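Local coordinates for manganese-dependent ADP-ribose/CDP-alcohol diphosphatase (Danio rerio, PDB 2NXF), which probably hydrolyses ADP-ribose and CDP-alcohols such as CDP-choline at a dinuclear metal centre, splitting their diphosphate bond, at residues 55-60 with 90-95; 8-13 with 260-265. One frame throughout, in Å; residues are numbered along the deposited sequence.

Contact 1 (55-60 with 90-95); sequences VVQLGD and VHHVWG. With ZN (zinc ion), chain B; ZN (zinc ion), chain C.
Val93 packs its CG2 methyl against Leu58 CD1 at 4.2 Å, the two side chains lying side by side and pointing the same way, and Val56 CG1 lies a little farther from Val93 CG2, at 4.4 Å. Phe226 of strand 222-227 touches all three and closes this apolar centre. On the face of the sheet that bears Gln57 and His92, Val55 CB rests on Val90 CG2. Between the two faces the backbones pair as parallel strands: Val55 O takes the N-H of His91, Gln57 N gives its hydrogen to His91 O, and Val93 N continues the ladder to Gln57 O. The polar edge is built by Gln57. Its CG occupies the crowded position between backbone N and carbonyl carbon (chi1 66°), and the bend at chi2 brings CD round toward the edge of the His92 ring. NE2 gives a nearly linear bond to His92 ND1 (3.0 Å, 177° at the hydrogen), in plane with both groups although amide and ring are turned 61° apart. The other NE2 hydrogen bond goes to a water that donates to Val93 O, while OE1 receives Gly59 N from above the amide plane at 2.8 Å. An alanine at Gln57 would probably leave His92 ND1 and Gly59 N without these partners and the ring freer to turn. Beyond Gly59, whose backbone angles call for glycine, Asp60 OD2 bridges the two zinc ions at 2.2 Å from each, and OD1 accepts a hydrogen bond from the backbone N of His97. Accepting the glutamine N-H is consistent with a His92 ND1 that carries no proton, and Asp60, in the loop that follows strand 54-57, links the C-terminal side of this strand pair to the dinuclear centre of the metallophosphoesterase fold.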
ATOM      1  N   VAL A  55      11.252  -4.749   6.325  1.00 23.22           N
ATOM      2  CA  VAL A  55      10.012  -5.246   5.763  1.00 24.03           C
ATOM      3  C   VAL A  55       9.204  -4.008   5.385  1.00 23.86           C
ATOM      4  O   VAL A  55       9.247  -3.007   6.098  1.00 24.64           O
ATOM      5  CB  VAL A  55       9.227  -6.115   6.789  1.00 24.32           C
ATOM      6  CG1 VAL A  55       7.851  -6.516   6.252  1.00 25.19           C
ATOM      7  CG2 VAL A  55      10.067  -7.379   7.191  1.00 24.45           C
ATOM      8  N   VAL A  56       8.498  -4.070   4.263  1.00 24.04           N
ATOM      9  CA  VAL A  56       7.492  -3.057   3.924  1.00 24.55           C
ATOM     10  C   VAL A  56       6.138  -3.743   3.851  1.00 25.06           C
ATOM     11  O   VAL A  56       5.969  -4.731   3.122  1.00 25.05           O
ATOM     12  CB  VAL A  56       7.788  -2.352   2.582  1.00 25.08           C
ATOM     13  CG1 VAL A  56       6.784  -1.214   2.363  1.00 25.85           C
ATOM     14  CG2 VAL A  56       9.226  -1.803   2.541  1.00 23.61           C
ATOM     15  N   GLN A  57       5.182  -3.254   4.633  1.00 24.10           N
ATOM     16  CA  GLN A  57       3.830  -3.829   4.538  1.00 25.70           C
ATOM     17  C   GLN A  57       2.900  -2.752   4.003  1.00 24.43           C
ATOM     18  O   GLN A  57       2.958  -1.591   4.435  1.00 25.09           O
ATOM     19  CB  GLN A  57       3.349  -4.480   5.839  1.00 26.67           C
ATOM     20  CG  GLN A  57       3.124  -3.540   7.014  1.00 26.63           C
ATOM     21  CD  GLN A  57       1.724  -2.902   7.036  1.00 27.34           C
ATOM     22  OE1 GLN A  57       0.830  -3.236   6.248  1.00 26.72           O
ATOM     23  NE2 GLN A  57       1.537  -1.984   7.978  1.00 26.00           N
ATOM     24  N   LEU A  58       2.054  -3.166   3.064  1.00 24.33           N
ATOM     25  CA  LEU A  58       1.360  -2.262   2.164  1.00 24.68           C
ATOM     26  C   LEU A  58      -0.008  -1.770   2.676  1.00 24.85           C
ATOM     27  O   LEU A  58      -0.767  -1.140   1.923  1.00 24.66           O
ATOM     28  CB  LEU A  58       1.217  -2.933   0.784  1.00 25.07           C
ATOM     29  CG  LEU A  58       2.411  -2.812  -0.200  1.00 26.38           C
ATOM     30  CD1 LEU A  58       2.631  -1.338  -0.602  1.00 27.88           C
ATOM     31  CD2 LEU A  58       3.654  -3.376   0.394  1.00 28.59           C
ATOM     32  N   GLY A  59      -0.306  -2.010   3.954  1.00 24.58           N
ATOM     33  CA  GLY A  59      -1.494  -1.397   4.566  1.00 24.85           C
ATOM     34  C   GLY A  59      -2.621  -2.393   4.749  1.00 23.98           C
ATOM     35  O   GLY A  59      -2.508  -3.565   4.343  1.00 24.59           O
ATOM     36  N   ASP A  60      -3.728  -1.885   5.306  1.00 23.64           N
ATOM     37  CA  ASP A  60      -4.839  -2.720   5.761  1.00 24.05           C
ATOM     38  C   ASP A  60      -4.306  -3.832   6.645  1.00 24.24           C
ATOM     39  O   ASP A  60      -4.667  -4.993   6.449  1.00 25.35           O
ATOM     40  CB  ASP A  60      -5.606  -3.327   4.573  1.00 23.59           C
ATOM     41  CG  ASP A  60      -6.467  -2.307   3.828  1.00 24.78           C
ATOM     42  OD1 ASP A  60      -6.516  -1.122   4.219  1.00 24.42           O
ATOM     43  OD2 ASP A  60      -7.061  -2.684   2.816  1.00 22.95           O
ATOM     44  N   VAL A  90      10.353  -2.202  10.222  1.00 24.04           N
ATOM     45  CA  VAL A  90       9.184  -2.448   9.383  1.00 24.23           C
ATOM     46  C   VAL A  90       8.610  -1.095   8.970  1.00 24.37           C
ATOM     47  O   VAL A  90       8.451  -0.184   9.798  1.00 25.20           O
ATOM     48  CB  VAL A  90       8.102  -3.283  10.123  1.00 24.74           C
ATOM     49  CG1 VAL A  90       6.908  -3.537   9.216  1.00 25.73           C
ATOM     50  CG2 VAL A  90       8.708  -4.623  10.602  1.00 24.61           C
ATOM     51  N   HIS A  91       8.330  -0.961   7.683  1.00 23.91           N
ATOM     52  CA  HIS A  91       7.768   0.281   7.146  1.00 23.84           C
ATOM     53  C   HIS A  91       6.301   0.038   6.851  1.00 23.48           C
ATOM     54  O   HIS A  91       5.946  -0.950   6.196  1.00 24.84           O
ATOM     55  CB  HIS A  91       8.536   0.720   5.906  1.00 24.76           C
ATOM     56  CG  HIS A  91       9.947   1.093   6.213  1.00 23.92           C
ATOM     57  ND1 HIS A  91      10.296   2.346   6.675  1.00 24.56           N
ATOM     58  CD2 HIS A  91      11.079   0.349   6.234  1.00 25.14           C
ATOM     59  CE1 HIS A  91      11.594   2.370   6.925  1.00 26.09           C
ATOM     60  NE2 HIS A  91      12.092   1.174   6.659  1.00 24.66           N
ATOM     61  N   HIS A  92       5.462   0.919   7.385  1.00 22.59           N
ATOM     62  CA  HIS A  92       4.017   0.731   7.354  1.00 23.65           C
ATOM     63  C   HIS A  92       3.378   1.757   6.431  1.00 24.64           C
ATOM     64  O   HIS A  92       3.525   2.967   6.650  1.00 25.51           O
ATOM     65  CB  HIS A  92       3.421   0.916   8.759  1.00 23.78           C
ATOM     66  CG  HIS A  92       4.024   0.013   9.789  1.00 24.76           C
ATOM     67  ND1 HIS A  92       3.734  -1.331   9.867  1.00 26.07           N
ATOM     68  CD2 HIS A  92       4.901   0.272  10.786  1.00 25.38           C
ATOM     69  CE1 HIS A  92       4.417  -1.864  10.870  1.00 25.92           C
ATOM     70  NE2 HIS A  92       5.140  -0.916  11.436  1.00 26.47           N
ATOM     71  N   VAL A  93       2.673   1.252   5.421  1.00 24.89           N
ATOM     72  CA  VAL A  93       1.843   2.062   4.536  1.00 25.64           C
ATOM     73  C   VAL A  93       0.447   2.118   5.144  1.00 25.77           C
ATOM     74  O   VAL A  93      -0.049   1.099   5.620  1.00 26.92           O
ATOM     75  CB  VAL A  93       1.821   1.409   3.113  1.00 25.71           C
ATOM     76  CG1 VAL A  93       0.845   2.140   2.188  1.00 28.75           C
ATOM     77  CG2 VAL A  93       3.207   1.407   2.516  1.00 27.44           C
ATOM     78  N   TRP A  94      -0.183   3.296   5.144  1.00 25.99           N
ATOM     79  CA  TRP A  94      -1.563   3.404   5.660  1.00 25.56           C
ATOM     80  C   TRP A  94      -2.587   3.235   4.536  1.00 25.93           C
ATOM     81  O   TRP A  94      -2.535   3.935   3.509  1.00 27.05           O
ATOM     82  CB  TRP A  94      -1.822   4.712   6.418  1.00 25.76           C
ATOM     83  CG  TRP A  94      -0.917   4.932   7.587  1.00 24.39           C
ATOM     84  CD1 TRP A  94      -0.078   4.020   8.178  1.00 24.52           C
ATOM     85  CD2 TRP A  94      -0.790   6.142   8.333  1.00 24.53           C
ATOM     86  NE1 TRP A  94       0.587   4.611   9.228  1.00 23.30           N
ATOM     87  CE2 TRP A  94       0.186   5.914   9.341  1.00 23.47           C
ATOM     88  CE3 TRP A  94      -1.379   7.407   8.230  1.00 24.84           C
ATOM     89  CZ2 TRP A  94       0.577   6.911  10.250  1.00 24.16           C
ATOM     90  CZ3 TRP A  94      -0.989   8.405   9.135  1.00 25.26           C
ATOM     91  CH2 TRP A  94      -0.019   8.144  10.133  1.00 24.25           C
ATOM     92  N   GLY A  95      -3.482   2.272   4.732  1.00 25.16           N
ATOM     93  CA  GLY A  95      -4.585   2.041   3.792  1.00 25.51           C
ATOM     94  C   GLY A  95      -5.954   2.341   4.388  1.00 24.57           C
ATOM     95  O   GLY A  95      -6.085   2.851   5.520  1.00 23.79           O
TER
HETATM   96 ZN    ZN B 401      -7.498  -4.683   1.949  0.80 16.87          ZN
HETATM   97 ZN    ZN C 402      -7.556  -1.484   1.065  0.80 14.81          ZN
HETATM   98  O   HOH W   1      -0.368   0.043   8.178  1.00 18.38           O
HETATM   99  O   HOH W   2      -7.861  -3.445   0.237  1.00 20.14           O

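Contact 2 (8-13 with 260-265); sequences FGLIAD and CFIAGH. With ZN (zinc ion), chain C; ZN (zinc ion), chain B.
Leu10 and Ile262 supply the apolar part of the contact, meeting through their CD1 methyls at 4.4 Å. Farther along, Ala12 CB lies 4.0 Å from Gly264 CA, where the backbones have drawn together; a side chain on Gly264 would run into Asp13 OD2 and press on the methyl of Ala12. The polar part is a single hydrogen bond, from His265 N to Asp13 OD2 (2.9 Å, 163° at the hydrogen), which uses the syn side of the carboxylate but comes in 28° out of its plane. Metal bonds form the third kind of interaction. Asp13 divides its carboxylate, OD2 holding the backbone of the other segment while OD1 binds one zinc ion at 2.1 Å. ND1 of the His265 ring binds the other zinc ion at 2.2 Å; NE2 is hydrogen-bonded to Asn198 OD1. A water bound to both metals, 2.1 Å from each, donates a hydrogen bond to His265 O. The backbone and ring of His265 thus serve different parts of one site: N holds OD2 of a ligand of the first ion, ND1 binds the second, and O accepts from the bridging water, which would help to orient it. Gln15 and His267 join Asp13 and Asp60 at the first ion, and His228 and Asn96 join His265 and Asp60 at the second. Strands 6-11 and 258-263 belong to different sheets, which face each other here in the layered calcineurin-like fold; Phe226 of strand 222-227 touches Leu10, while strands 54-57 and 295-301 flank strand 6-11 within its own sheet.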
ATOM      1  N   PHE A   8      14.588  -7.162   1.214  1.00 23.00           N
ATOM      2  CA  PHE A   8      13.488  -6.726   2.092  1.00 23.25           C
ATOM      3  C   PHE A   8      12.246  -7.584   1.909  1.00 23.66           C
ATOM      4  O   PHE A   8      12.005  -8.079   0.818  1.00 24.27           O
ATOM      5  CB  PHE A   8      13.168  -5.240   1.929  1.00 24.25           C
ATOM      6  CG  PHE A   8      12.695  -4.841   0.546  1.00 23.75           C
ATOM      7  CD1 PHE A   8      11.346  -4.592   0.291  1.00 27.68           C
ATOM      8  CD2 PHE A   8      13.623  -4.676  -0.491  1.00 27.35           C
ATOM      9  CE1 PHE A   8      10.924  -4.193  -0.977  1.00 28.00           C
ATOM     10  CE2 PHE A   8      13.216  -4.297  -1.767  1.00 27.76           C
ATOM     11  CZ  PHE A   8      11.872  -4.058  -2.010  1.00 25.84           C
ATOM     12  N   GLY A   9      11.488  -7.768   2.985  1.00 23.55           N
ATOM     13  CA  GLY A   9      10.199  -8.483   2.892  1.00 22.68           C
ATOM     14  C   GLY A   9       9.070  -7.582   2.401  1.00 24.08           C
ATOM     15  O   GLY A   9       9.110  -6.375   2.599  1.00 24.31           O
ATOM     16  N   LEU A  10       8.052  -8.176   1.771  1.00 24.23           N
ATOM     17  CA  LEU A  10       6.853  -7.453   1.298  1.00 24.67           C
ATOM     18  C   LEU A  10       5.602  -8.244   1.628  1.00 24.08           C
ATOM     19  O   LEU A  10       5.569  -9.455   1.419  1.00 23.93           O
ATOM     20  CB  LEU A  10       6.883  -7.327  -0.233  1.00 26.08           C
ATOM     21  CG  LEU A  10       7.902  -6.376  -0.810  1.00 29.19           C
ATOM     22  CD1 LEU A  10       8.109  -6.669  -2.300  1.00 33.56           C
ATOM     23  CD2 LEU A  10       7.421  -4.937  -0.580  1.00 32.35           C
ATOM     24  N   ILE A  11       4.559  -7.548   2.088  1.00 24.08           N
ATOM     25  CA  ILE A  11       3.292  -8.235   2.389  1.00 23.47           C
ATOM     26  C   ILE A  11       2.180  -7.185   2.309  1.00 24.02           C
ATOM     27  O   ILE A  11       2.439  -6.000   2.523  1.00 24.03           O
ATOM     28  CB  ILE A  11       3.338  -8.930   3.772  1.00 24.01           C
ATOM     29  CG1 ILE A  11       2.263 -10.033   3.887  1.00 23.90           C
ATOM     30  CG2 ILE A  11       3.299  -7.898   4.922  1.00 23.53           C
ATOM     31  CD1 ILE A  11       2.510 -11.018   5.072  1.00 23.21           C
ATOM     32  N   ALA A  12       0.970  -7.620   1.955  1.00 23.67           N
ATOM     33  CA  ALA A  12      -0.153  -6.679   1.806  1.00 23.93           C
ATOM     34  C   ALA A  12      -1.419  -7.225   2.446  1.00 23.83           C
ATOM     35  O   ALA A  12      -1.684  -8.429   2.381  1.00 23.94           O
ATOM     36  CB  ALA A  12      -0.418  -6.410   0.324  1.00 24.50           C
ATOM     37  N   ASP A  13      -2.186  -6.318   3.043  1.00 24.02           N
ATOM     38  CA  ASP A  13      -3.616  -6.576   3.366  1.00 23.78           C
ATOM     39  C   ASP A  13      -3.769  -7.782   4.290  1.00 23.90           C
ATOM     40  O   ASP A  13      -4.566  -8.700   4.015  1.00 23.81           O
ATOM     41  CB  ASP A  13      -4.470  -6.716   2.083  1.00 24.92           C
ATOM     42  CG  ASP A  13      -4.536  -5.401   1.292  1.00 27.57           C
ATOM     43  OD1 ASP A  13      -5.484  -4.652   1.488  1.00 27.28           O
ATOM     44  OD2 ASP A  13      -3.589  -5.092   0.548  1.00 27.14           O
ATOM     45  N   CYS A 260      10.010   0.647  -9.701  1.00 24.91           N
ATOM     46  CA  CYS A 260       8.712  -0.010  -9.588  1.00 24.63           C
ATOM     47  C   CYS A 260       7.786   0.763  -8.670  1.00 24.64           C
ATOM     48  O   CYS A 260       8.229   1.574  -7.841  1.00 25.79           O
ATOM     49  CB  CYS A 260       8.886  -1.440  -9.093  1.00 25.50           C
ATOM     50  SG  CYS A 260       9.725  -1.572  -7.495  1.00 28.51           S
ATOM     51  N   PHE A 261       6.496   0.493  -8.837  1.00 23.81           N
ATOM     52  CA  PHE A 261       5.456   1.071  -8.028  1.00 23.88           C
ATOM     53  C   PHE A 261       4.704  -0.114  -7.443  1.00 24.46           C
ATOM     54  O   PHE A 261       4.165  -0.936  -8.184  1.00 24.59           O
ATOM     55  CB  PHE A 261       4.544   1.916  -8.913  1.00 24.09           C
ATOM     56  CG  PHE A 261       3.524   2.696  -8.142  1.00 24.07           C
ATOM     57  CD1 PHE A 261       3.753   4.035  -7.815  1.00 25.74           C
ATOM     58  CD2 PHE A 261       2.351   2.077  -7.709  1.00 24.53           C
ATOM     59  CE1 PHE A 261       2.791   4.764  -7.072  1.00 25.43           C
ATOM     60  CE2 PHE A 261       1.385   2.792  -6.984  1.00 25.75           C
ATOM     61  CZ  PHE A 261       1.614   4.134  -6.656  1.00 26.55           C
ATOM     62  N   ILE A 262       4.727  -0.227  -6.121  1.00 24.05           N
ATOM     63  CA  ILE A 262       4.211  -1.435  -5.444  1.00 24.14           C
ATOM     64  C   ILE A 262       3.031  -1.037  -4.581  1.00 24.76           C
ATOM     65  O   ILE A 262       3.114  -0.078  -3.797  1.00 24.73           O
ATOM     66  CB  ILE A 262       5.332  -2.104  -4.580  1.00 24.27           C
ATOM     67  CG1 ILE A 262       6.473  -2.593  -5.487  1.00 23.47           C
ATOM     68  CG2 ILE A 262       4.787  -3.287  -3.789  1.00 24.46           C
ATOM     69  CD1 ILE A 262       7.755  -3.000  -4.729  1.00 25.85           C
ATOM     70  N   ALA A 263       1.919  -1.751  -4.746  1.00 24.52           N
ATOM     71  CA  ALA A 263       0.702  -1.406  -4.027  1.00 23.87           C
ATOM     72  C   ALA A 263       0.008  -2.649  -3.488  1.00 24.90           C
ATOM     73  O   ALA A 263       0.369  -3.763  -3.854  1.00 25.01           O
ATOM     74  CB  ALA A 263      -0.249  -0.632  -4.951  1.00 25.15           C
ATOM     75  N   GLY A 264      -0.980  -2.443  -2.620  1.00 25.08           N
ATOM     76  CA  GLY A 264      -1.839  -3.536  -2.138  1.00 25.18           C
ATOM     77  C   GLY A 264      -3.246  -3.201  -2.611  1.00 25.70           C
ATOM     78  O   GLY A 264      -3.455  -2.814  -3.781  1.00 26.12           O
ATOM     79  N   HIS A 265      -4.212  -3.356  -1.702  1.00 25.47           N
ATOM     80  CA  HIS A 265      -5.623  -2.943  -1.890  1.00 25.84           C
ATOM     81  C   HIS A 265      -6.432  -3.876  -2.768  1.00 25.75           C
ATOM     82  O   HIS A 265      -7.503  -4.325  -2.354  1.00 26.86           O
ATOM     83  CB  HIS A 265      -5.743  -1.475  -2.359  1.00 25.63           C
ATOM     84  CG  HIS A 265      -7.125  -0.883  -2.243  1.00 26.08           C
ATOM     85  ND1 HIS A 265      -7.791  -0.747  -1.041  1.00 24.21           N
ATOM     86  CD2 HIS A 265      -7.917  -0.301  -3.177  1.00 25.24           C
ATOM     87  CE1 HIS A 265      -8.941  -0.122  -1.239  1.00 26.39           C
ATOM     88  NE2 HIS A 265      -9.051   0.152  -2.534  1.00 25.08           N
TER
HETATM   89 ZN    ZN C 402      -7.556  -1.484   1.065  0.80 14.81          ZN
HETATM   90 ZN    ZN B 401      -7.498  -4.683   1.949  0.80 16.87          ZN
HETATM   91  O   HOH W   2      -7.861  -3.445   0.237  1.00 20.14           O

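How the contacts relate
Both contacts are buried, their centres 8 Å apart, and both end at the same pair of zinc ions. Contact 1 joins neighbouring strands within one sheet, and backbone hydrogen bonds dominate it; contact 2 spans the two sheets, with sparse side-chain packing and one polar link. Strands 54-57 and 6-11 are adjacent, with Val56 N probably hydrogen-bonded to Gly9 O and Gln57 CB packed on Ile11 CG2. Leu58 CD1 also packs on Ile262 O of the other sheet. At the metals, Asp60 OD2 and Asp13 OD1 approach to 2.8 Å, a closeness of like charges that the zinc ion they share would probably offset.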